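Local structure of Hcp protein (Burkholderia pseudomallei K96243, 3WX6) at residues 76-82 / 112-118; 36-40 / 148-152; 58-64 / 141-147. The protein forms hexameric rings that probably stack into the inner tube of the type VI secretion system, with an extended loop region critical for assembly and function of that apparatus. The contacts are given in a common frame with arbitrary orientation. Numbering follows the deposited sequence.

Interaction 1 (76-82 / 112-118); sequences LGKREMM and KVLITHM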
loop_
_atom_site.group_PDB
_atom_site.type_symbol
_atom_site.label_atom_id
_atom_site.label_comp_id
_atom_site.label_asym_id
_atom_site.label_seq_id
_atom_site.Cartn_x
_atom_site.Cartn_y
_atom_site.Cartn_z
ATOM N N LEU A 76 -11.407 24.809 -17.676
ATOM C CA LEU A 76 -11.453 24.508 -16.254
ATOM C C LEU A 76 -11.380 25.775 -15.403
ATOM O O LEU A 76 -12.093 25.900 -14.406
ATOM C CB LEU A 76 -10.313 23.550 -15.888
ATOM C CG LEU A 76 -9.877 23.447 -14.424
ATOM C CD1 LEU A 76 -10.979 22.838 -13.569
ATOM C CD2 LEU A 76 -8.588 22.651 -14.305
ATOM N N GLY A 77 -10.521 26.712 -15.791
ATOM C CA GLY A 77 -10.384 27.954 -15.051
ATOM C C GLY A 77 -11.467 28.975 -15.348
ATOM O O GLY A 77 -11.820 29.775 -14.479
ATOM N N LYS A 78 -12.001 28.946 -16.567
ATOM C CA LYS A 78 -13.039 29.893 -16.969
ATOM C C LYS A 78 -14.463 29.371 -16.769
ATOM O O LYS A 78 -15.425 30.080 -17.075
ATOM C CB LYS A 78 -12.861 30.312 -18.430
ATOM C CG LYS A 78 -11.665 31.222 -18.700
ATOM C CD LYS A 78 -11.798 31.907 -20.064
ATOM C CE LYS A 78 -10.663 32.892 -20.322
ATOM N NZ LYS A 78 -10.777 34.135 -19.510
ATOM N N ARG A 79 -14.595 28.149 -16.254
ATOM C CA ARG A 79 -15.899 27.520 -16.062
ATOM C C ARG A 79 -16.673 27.462 -17.384
ATOM O O ARG A 79 -17.885 27.688 -17.414
ATOM C CB ARG A 79 -16.711 28.272 -14.998
ATOM C CG ARG A 79 -16.242 28.036 -13.563
ATOM C CD ARG A 79 -17.165 28.683 -12.525
ATOM N NE ARG A 79 -18.446 27.989 -12.422
ATOM C CZ ARG A 79 -18.647 26.897 -11.686
ATOM N NH1 ARG A 79 -17.649 26.369 -10.988
ATOM N NH2 ARG A 79 -19.845 26.329 -11.649
ATOM N N GLU A 80 -15.961 27.164 -18.469
ATOM C CA GLU A 80 -16.559 27.029 -19.800
ATOM C C GLU A 80 -17.348 25.730 -19.928
ATOM O O GLU A 80 -16.832 24.651 -19.624
ATOM C CB GLU A 80 -15.467 27.078 -20.884
ATOM C CG GLU A 80 -15.950 26.830 -22.313
ATOM C CD GLU A 80 -14.799 26.682 -23.307
ATOM O OE1 GLU A 80 -15.067 26.474 -24.509
ATOM O OE2 GLU A 80 -13.629 26.876 -22.912
HETATM N N MSE A 81 -18.594 25.829 -20.385
HETATM C CA MSE A 81 -19.425 24.644 -20.557
HETATM C C MSE A 81 -19.040 23.899 -21.826
HETATM O O MSE A 81 -18.800 24.508 -22.869
HETATM C CB MSE A 81 -20.912 25.018 -20.606
HETATM C CG MSE A 81 -21.830 24.160 -19.727
HETATM SE SE MSE A 81 -21.626 24.529 -17.823
HETATM C CE MSE A 81 -22.874 23.224 -17.094
HETATM N N MSE A 82 -18.975 22.579 -21.728
HETATM C CA MSE A 82 -18.813 21.748 -22.905
HETATM C C MSE A 82 -20.128 21.711 -23.661
HETATM O O MSE A 82 -21.163 21.359 -23.090
HETATM C CB MSE A 82 -18.386 20.336 -22.516
HETATM C CG MSE A 82 -17.137 20.261 -21.662
HETATM SE SE MSE A 82 -15.529 20.843 -22.576
HETATM C CE MSE A 82 -15.557 22.710 -22.028
ATOM N N LYS A 112 -24.579 19.317 -19.823
ATOM C CA LYS A 112 -24.139 20.264 -18.809
ATOM C C LYS A 112 -22.779 19.858 -18.264
ATOM O O LYS A 112 -22.591 19.751 -17.052
ATOM C CB LYS A 112 -25.167 20.347 -17.677
ATOM C CG LYS A 112 -26.506 20.933 -18.105
ATOM C CD LYS A 112 -27.412 21.126 -16.907
ATOM C CE LYS A 112 -28.793 21.591 -17.326
ATOM N NZ LYS A 112 -29.764 21.470 -16.203
ATOM N N VAL A 113 -21.835 19.616 -19.165
ATOM C CA VAL A 113 -20.515 19.156 -18.756
ATOM C C VAL A 113 -19.641 20.314 -18.317
ATOM O O VAL A 113 -19.499 21.309 -19.020
ATOM C CB VAL A 113 -19.805 18.387 -19.881
ATOM C CG1 VAL A 113 -18.446 17.901 -19.420
ATOM C CG2 VAL A 113 -20.654 17.218 -20.304
ATOM N N LEU A 114 -19.076 20.173 -17.125
ATOM C CA LEU A 114 -18.190 21.170 -16.548
ATOM C C LEU A 114 -16.941 20.477 -16.057
ATOM O O LEU A 114 -17.019 19.481 -15.335
ATOM C CB LEU A 114 -18.862 21.918 -15.392
ATOM C CG LEU A 114 -18.182 23.199 -14.883
ATOM C CD1 LEU A 114 -18.281 24.346 -15.875
ATOM C CD2 LEU A 114 -18.747 23.609 -13.527
ATOM N N ILE A 115 -15.787 21.020 -16.427
ATOM C CA ILE A 115 -14.531 20.464 -15.958
ATOM C C ILE A 115 -14.365 20.893 -14.512
ATOM O O ILE A 115 -14.474 22.079 -14.193
ATOM C CB ILE A 115 -13.335 20.933 -16.819
ATOM C CG1 ILE A 115 -13.630 20.689 -18.303
ATOM C CG2 ILE A 115 -12.073 20.195 -16.433
ATOM C CD1 ILE A 115 -12.491 21.062 -19.233
ATOM N N THR A 116 -14.126 19.928 -13.630
ATOM C CA THR A 116 -14.061 20.228 -12.207
ATOM C C THR A 116 -12.679 19.995 -11.623
ATOM O O THR A 116 -12.353 20.546 -10.573
ATOM C CB THR A 116 -15.078 19.395 -11.414
ATOM O OG1 THR A 116 -15.094 18.045 -11.901
ATOM C CG2 THR A 116 -16.470 20.011 -11.547
ATOM N N HIS A 117 -11.866 19.183 -12.291
ATOM C CA HIS A 117 -10.523 18.921 -11.792
ATOM C C HIS A 117 -9.555 18.466 -12.882
ATOM O O HIS A 117 -9.961 17.878 -13.882
ATOM C CB HIS A 117 -10.571 17.872 -10.689
ATOM C CG HIS A 117 -9.403 17.939 -9.752
ATOM N ND1 HIS A 117 -9.393 18.755 -8.650
ATOM C CD2 HIS A 117 -8.214 17.295 -9.769
ATOM C CE1 HIS A 117 -8.240 18.608 -8.009
ATOM N NE2 HIS A 117 -7.511 17.731 -8.667
HETATM N N MSE A 118 -8.267 18.731 -12.677
HETATM C CA MSE A 118 -7.247 18.302 -13.628
HETATM C C MSE A 118 -5.874 18.164 -12.970
HETATM O O MSE A 118 -5.426 19.054 -12.248
HETATM C CB MSE A 118 -7.179 19.280 -14.815
HETATM C CG MSE A 118 -6.829 18.630 -16.149
HETATM SE SE MSE A 118 -6.916 19.855 -17.670
HETATM C CE MSE A 118 -8.614 20.683 -17.296
#
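Leu76, in the last turn of helix 69-78, is the residue most covered here. Its CB packs on Ile115 CG2 at 3.8 Å, while its CD2 meets CE of Met118, a selenomethionine, at 3.6 Å, so the helix end sits over the strand face carrying Ile115 and Met118. Leu114 is nearly as well covered: its CD1 lies 3.9 Å from SE of selenomethionine Met81, and its CD2 lies under one face of the Arg79 guanidinium, 3.5 Å from NH2. The polar end of Arg79 bonds to the carbonyls of Pro42 and Ala43 of a neighbouring subunit. Positive phi at Arg79 takes the chain out of the helix and back toward the strand. There selenomethionine Met82 donates its N to Val113 O at 3.0 Å, and its CG touches Val113 CG1 at 3.5 Å. Thr116 and His117, both facing Lys145, form a classic beta bulge. Such packing of a helix end against a sheet is in keeping with the Hcp fold, a beta barrel flanked by a helix.

Interaction 2 (36-40 / 148-152); sequences KNDYD and YSGYS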
loop_
_atom_site.group_PDB
_atom_site.type_symbol
_atom_site.label_atom_id
_atom_site.label_comp_id
_atom_site.label_asym_id
_atom_site.label_seq_id
_atom_site.Cartn_x
_atom_site.Cartn_y
_atom_site.Cartn_z
ATOM N N LYS A 36 -12.898 6.830 -16.445
ATOM C CA LYS A 36 -13.556 6.134 -15.331
ATOM C C LYS A 36 -14.861 6.818 -14.941
ATOM O O LYS A 36 -14.846 7.893 -14.346
ATOM C CB LYS A 36 -12.633 6.089 -14.109
ATOM C CG LYS A 36 -13.272 5.467 -12.865
ATOM C CD LYS A 36 -12.487 5.854 -11.605
ATOM C CE LYS A 36 -13.355 5.782 -10.347
ATOM N NZ LYS A 36 -12.604 6.106 -9.091
ATOM N N ASN A 37 -15.989 6.184 -15.230
ATOM C CA ASN A 37 -17.266 6.810 -14.921
ATOM C C ASN A 37 -17.778 6.496 -13.519
ATOM O O ASN A 37 -18.010 5.343 -13.170
ATOM C CB ASN A 37 -18.312 6.400 -15.958
ATOM C CG ASN A 37 -19.592 7.203 -15.845
ATOM O OD1 ASN A 37 -19.566 8.393 -15.528
ATOM N ND2 ASN A 37 -20.723 6.556 -16.114
ATOM N N ASP A 38 -17.947 7.548 -12.724
ATOM C CA ASP A 38 -18.441 7.440 -11.356
ATOM C C ASP A 38 -19.779 8.158 -11.204
ATOM O O ASP A 38 -19.910 9.320 -11.584
ATOM C CB ASP A 38 -17.408 8.023 -10.383
ATOM C CG ASP A 38 -17.837 7.916 -8.931
ATOM O OD1 ASP A 38 -17.792 6.806 -8.368
ATOM O OD2 ASP A 38 -18.205 8.951 -8.338
ATOM N N TYR A 39 -20.773 7.457 -10.666
ATOM C CA TYR A 39 -22.077 8.058 -10.388
ATOM C C TYR A 39 -22.592 7.601 -9.026
ATOM O O TYR A 39 -22.551 6.410 -8.712
ATOM C CB TYR A 39 -23.080 7.710 -11.492
ATOM C CG TYR A 39 -24.278 8.626 -11.539
ATOM C CD1 TYR A 39 -25.353 8.446 -10.683
ATOM C CD2 TYR A 39 -24.330 9.675 -12.436
ATOM C CE1 TYR A 39 -26.454 9.280 -10.725
ATOM C CE2 TYR A 39 -25.423 10.516 -12.486
ATOM C CZ TYR A 39 -26.480 10.312 -11.631
ATOM O OH TYR A 39 -27.566 11.150 -11.686
ATOM N N ASP A 40 -23.082 8.550 -8.231
ATOM C CA ASP A 40 -23.520 8.262 -6.865
ATOM C C ASP A 40 -24.934 8.755 -6.575
ATOM O O ASP A 40 -25.310 9.842 -7.001
ATOM C CB ASP A 40 -22.551 8.889 -5.862
ATOM C CG ASP A 40 -22.851 8.484 -4.438
ATOM O OD1 ASP A 40 -22.406 7.393 -4.033
ATOM O OD2 ASP A 40 -23.537 9.246 -3.725
ATOM N N TYR A 148 -21.182 16.137 -14.701
ATOM C CA TYR A 148 -22.296 16.211 -15.645
ATOM C C TYR A 148 -23.656 16.096 -14.964
ATOM O O TYR A 148 -23.745 15.738 -13.789
ATOM C CB TYR A 148 -22.156 15.117 -16.717
ATOM C CG TYR A 148 -22.016 13.700 -16.181
ATOM C CD1 TYR A 148 -23.130 12.963 -15.796
ATOM C CD2 TYR A 148 -20.769 13.102 -16.072
ATOM C CE1 TYR A 148 -23.005 11.681 -15.317
ATOM C CE2 TYR A 148 -20.635 11.820 -15.594
ATOM C CZ TYR A 148 -21.755 11.117 -15.218
ATOM O OH TYR A 148 -21.635 9.836 -14.737
ATOM N N SER A 149 -24.709 16.416 -15.711
ATOM C CA SER A 149 -26.080 16.239 -15.251
ATOM C C SER A 149 -26.737 15.104 -16.016
ATOM O O SER A 149 -26.770 13.970 -15.546
ATOM C CB SER A 149 -26.887 17.529 -15.412
ATOM O OG SER A 149 -26.614 18.431 -14.351
ATOM N N GLY A 150 -27.260 15.412 -17.198
ATOM C CA GLY A 150 -27.838 14.388 -18.048
ATOM C C GLY A 150 -26.790 13.465 -18.644
ATOM O O GLY A 150 -25.651 13.874 -18.878
ATOM N N TYR A 151 -27.195 12.230 -18.932
ATOM C CA TYR A 151 -26.291 11.227 -19.490
ATOM C C TYR A 151 -27.042 10.182 -20.312
ATOM O O TYR A 151 -28.231 9.956 -20.106
ATOM C CB TYR A 151 -25.479 10.541 -18.383
ATOM C CG TYR A 151 -26.289 9.731 -17.388
ATOM C CD1 TYR A 151 -26.596 8.405 -17.632
ATOM C CD2 TYR A 151 -26.710 10.287 -16.190
ATOM C CE1 TYR A 151 -27.320 7.661 -16.729
ATOM C CE2 TYR A 151 -27.434 9.550 -15.275
ATOM C CZ TYR A 151 -27.736 8.236 -15.550
ATOM O OH TYR A 151 -28.460 7.488 -14.650
ATOM N N SER A 152 -26.339 9.566 -21.259
ATOM C CA SER A 152 -26.885 8.461 -22.043
ATOM C C SER A 152 -25.794 7.440 -22.356
ATOM O O SER A 152 -24.707 7.807 -22.780
ATOM C CB SER A 152 -27.525 8.980 -23.333
ATOM O OG SER A 152 -28.174 7.934 -24.031
#
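Asn37 makes the first contact along strand 36-40: Tyr148 OH donates a hydrogen bond to its OD1 at 2.6 Å, at the edge of the tyrosine ring, near its plane. The amide's other end, ND2, is taken by Gln120 of a neighbouring subunit. Asp38 projects its side chain the other way, to His117 of that same subunit, and approaches the contact through its backbone, with O 3.6 Å from Tyr148 OH. Tyr39 then points toward 148-152 and meets two tyrosines. Its CD2 packs on Tyr148 CE1 at 3.8 Å, and the Tyr148 OH lies at its ring edge. The Tyr151 ring turns its edge to the Tyr39 face in an offset edge-to-face pair, centroids 5.2 Å apart and planes at 61°. The backbones stay far apart, 9.7 Å between the CA atoms of Tyr39 and Tyr148, so long aromatic side chains bridge the interior. Tyr151 OH reaches Leu73 O of the neighbouring subunit, whose strand also pairs with 36-40 and carries the sheet across the interface. The three tyrosines thus pack between the two sheets of the barrel, beside the edge strand that joins subunits, consistent with the ring-forming Hcp fold.

Interaction 3 (58-64 / 141-147); sequences TITLTKE and IEEIKFT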
loop_
_atom_site.group_PDB
_atom_site.type_symbol
_atom_site.label_atom_id
_atom_site.label_comp_id
_atom_site.label_asym_id
_atom_site.label_seq_id
_atom_site.Cartn_x
_atom_site.Cartn_y
_atom_site.Cartn_z
ATOM N N THR A 58 -19.736 11.965 -12.275
ATOM C CA THR A 58 -18.377 12.370 -12.583
ATOM C C THR A 58 -17.706 11.350 -13.491
ATOM O O THR A 58 -17.700 10.157 -13.188
ATOM C CB THR A 58 -17.551 12.517 -11.289
ATOM O OG1 THR A 58 -17.914 13.729 -10.612
ATOM C CG2 THR A 58 -16.068 12.535 -11.595
ATOM N N ILE A 59 -17.143 11.810 -14.604
ATOM C CA ILE A 59 -16.315 10.932 -15.422
ATOM C C ILE A 59 -14.888 11.475 -15.473
ATOM O O ILE A 59 -14.663 12.655 -15.741
ATOM C CB ILE A 59 -16.903 10.745 -16.857
ATOM C CG1 ILE A 59 -16.131 9.670 -17.626
ATOM C CG2 ILE A 59 -16.965 12.064 -17.630
ATOM C CD1 ILE A 59 -16.799 9.266 -18.918
ATOM N N THR A 60 -13.924 10.616 -15.165
ATOM C CA THR A 60 -12.527 11.023 -15.155
ATOM C C THR A 60 -11.775 10.427 -16.330
ATOM O O THR A 60 -11.673 9.212 -16.447
ATOM C CB THR A 60 -11.821 10.604 -13.843
ATOM O OG1 THR A 60 -12.377 11.329 -12.738
ATOM C CG2 THR A 60 -10.333 10.894 -13.927
ATOM N N LEU A 61 -11.233 11.286 -17.187
ATOM C CA LEU A 61 -10.519 10.825 -18.371
ATOM C C LEU A 61 -9.020 10.990 -18.193
ATOM O O LEU A 61 -8.550 12.074 -17.844
ATOM C CB LEU A 61 -10.971 11.587 -19.629
ATOM C CG LEU A 61 -12.363 11.440 -20.263
ATOM C CD1 LEU A 61 -13.483 11.831 -19.337
ATOM C CD2 LEU A 61 -12.440 12.246 -21.554
ATOM N N THR A 62 -8.265 9.921 -18.431
ATOM C CA THR A 62 -6.813 10.054 -18.467
ATOM C C THR A 62 -6.357 9.943 -19.911
ATOM O O THR A 62 -6.901 9.162 -20.690
ATOM C CB THR A 62 -6.076 9.012 -17.570
ATOM O OG1 THR A 62 -4.675 9.316 -17.531
ATOM C CG2 THR A 62 -6.262 7.601 -18.072
ATOM N N LYS A 63 -5.374 10.765 -20.256
ATOM C CA LYS A 63 -4.845 10.852 -21.610
ATOM C C LYS A 63 -3.506 11.574 -21.529
ATOM O O LYS A 63 -3.160 12.096 -20.469
ATOM C CB LYS A 63 -5.840 11.571 -22.525
ATOM C CG LYS A 63 -5.760 13.094 -22.479
ATOM C CD LYS A 63 -6.956 13.715 -23.183
ATOM C CE LYS A 63 -6.743 15.189 -23.494
ATOM N NZ LYS A 63 -6.018 15.909 -22.416
ATOM N N GLU A 64 -2.741 11.605 -22.616
ATOM C CA GLU A 64 -1.501 12.371 -22.590
ATOM C C GLU A 64 -1.744 13.884 -22.601
ATOM O O GLU A 64 -2.755 14.359 -22.094
ATOM C CB GLU A 64 -0.574 11.990 -23.746
ATOM C CG GLU A 64 0.163 10.655 -23.611
ATOM C CD GLU A 64 -0.732 9.442 -23.452
ATOM O OE1 GLU A 64 -1.966 9.593 -23.378
ATOM O OE2 GLU A 64 -0.184 8.320 -23.402
ATOM N N ILE A 141 1.240 12.661 -18.986
ATOM C CA ILE A 141 -0.145 12.325 -18.678
ATOM C C ILE A 141 -0.849 13.500 -18.008
ATOM O O ILE A 141 -0.212 14.342 -17.372
ATOM C CB ILE A 141 -0.222 11.071 -17.796
ATOM C CG1 ILE A 141 0.291 9.881 -18.589
ATOM C CG2 ILE A 141 -1.653 10.769 -17.388
ATOM C CD1 ILE A 141 -0.109 9.927 -20.046
ATOM N N GLU A 142 -2.156 13.597 -18.222
ATOM C CA GLU A 142 -3.010 14.449 -17.415
ATOM C C GLU A 142 -4.243 13.648 -17.065
ATOM O O GLU A 142 -4.496 12.612 -17.666
ATOM C CB GLU A 142 -3.360 15.753 -18.149
ATOM C CG GLU A 142 -4.012 15.566 -19.508
ATOM C CD GLU A 142 -3.966 16.828 -20.358
ATOM O OE1 GLU A 142 -3.810 17.933 -19.795
ATOM O OE2 GLU A 142 -4.073 16.712 -21.594
ATOM N N GLU A 143 -4.989 14.106 -16.068
ATOM C CA GLU A 143 -6.246 13.464 -15.703
ATOM C C GLU A 143 -7.354 14.499 -15.569
ATOM O O GLU A 143 -7.351 15.298 -14.633
ATOM C CB GLU A 143 -6.090 12.675 -14.400
ATOM C CG GLU A 143 -5.158 11.500 -14.504
ATOM C CD GLU A 143 -5.030 10.752 -13.201
ATOM O OE1 GLU A 143 -4.624 11.377 -12.200
ATOM O OE2 GLU A 143 -5.339 9.543 -13.172
ATOM N N ILE A 144 -8.296 14.483 -16.506
ATOM C CA ILE A 144 -9.358 15.479 -16.524
ATOM C C ILE A 144 -10.654 14.897 -15.970
ATOM O O ILE A 144 -11.198 13.922 -16.496
ATOM C CB ILE A 144 -9.614 16.018 -17.949
ATOM C CG1 ILE A 144 -8.293 16.325 -18.660
ATOM C CG2 ILE A 144 -10.471 17.267 -17.898
ATOM C CD1 ILE A 144 -7.836 15.237 -19.595
ATOM N N LYS A 145 -11.153 15.519 -14.911
ATOM C CA LYS A 145 -12.343 15.036 -14.231
ATOM C C LYS A 145 -13.520 15.953 -14.571
ATOM O O LYS A 145 -13.511 17.139 -14.254
ATOM C CB LYS A 145 -12.064 14.964 -12.723
ATOM C CG LYS A 145 -13.238 14.651 -11.816
ATOM C CD LYS A 145 -12.723 14.159 -10.454
ATOM C CE LYS A 145 -13.745 14.343 -9.342
ATOM N NZ LYS A 145 -13.832 13.140 -8.469
ATOM N N PHE A 146 -14.521 15.395 -15.244
ATOM C CA PHE A 146 -15.705 16.153 -15.647
ATOM C C PHE A 146 -16.895 15.896 -14.726
ATOM O O PHE A 146 -17.032 14.816 -14.156
ATOM C CB PHE A 146 -16.094 15.814 -17.091
ATOM C CG PHE A 146 -14.992 16.043 -18.102
ATOM C CD1 PHE A 146 -14.015 15.076 -18.324
ATOM C CD2 PHE A 146 -14.961 17.203 -18.865
ATOM C CE1 PHE A 146 -13.017 15.276 -19.265
ATOM C CE2 PHE A 146 -13.959 17.411 -19.805
ATOM C CZ PHE A 146 -12.991 16.443 -20.009
ATOM N N THR A 147 -17.733 16.909 -14.548
ATOM C CA THR A 147 -18.989 16.742 -13.829
ATOM C C THR A 147 -20.139 16.957 -14.807
ATOM O O THR A 147 -20.073 17.845 -15.656
ATOM C CB THR A 147 -19.096 17.723 -12.634
ATOM O OG1 THR A 147 -18.094 17.403 -11.659
ATOM C CG2 THR A 147 -20.460 17.653 -11.978
#
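Strands 58-63 and 142-147 run antiparallel, their axes 4.5 Å apart at closest approach and at 161° to each other. Ile59 with Phe146, Leu61 with Ile144 and Lys63 with Glu142 are hydrogen-bonded pairs, alternating with the non-hydrogen-bonded pairs Thr58-Thr147, Thr60-Lys145 and Thr62-Glu143. The bonds include Phe146 N to Ile59 O at 2.8 Å and Leu61 N to Ile144 O at 2.7 Å, while Lys63 N to Glu142 O is longer, 3.3 Å. Alternation sorts the side chains. Three threonines of the first strand share one face with Glu143, Lys145 and Thr147, where Thr58 CG2 lies 3.5 Å from Lys145 CG. The other face is mainly apolar: Leu61 CD1 packs on Phe146 CD1 at 3.4 Å, and Ile59 CG2 on Phe146 CB at 3.9 Å. At its end Lys63 and Glu142 form a salt bridge, its atoms less surely placed. This apolar face meets Phe85 of strand 82-87, while Lys63 touches helix 69-78. Within the sheet, strand 36-40 flanks the pair beside 58-63, and strand 114-120 flanks it beside 142-147.

All three contacts reach one four-stranded antiparallel sheet, in the order 36-40, 56-63, 142-148, 114-120. Interaction 3 is its central pair; interactions 1 and 2 each involve an outer strand, on opposite sides of the chain's centre, with centres about 15 Å apart and about 11 and 13 Å from interaction 3's. Through strands 82-87 and 151-153, interactions 1 and 2 also join it to the five-stranded sheet. Backbone bonds link them: Leu114 O accepts from Thr147 N at 2.8 Å, and Thr58 O from Asp38 N at 2.7 Å. Along the sequence interaction 2 encloses 3 and 3 encloses 1. Both outer strands pair with neighbouring subunits, so the sheet continues between chains, as expected for a hexameric ring.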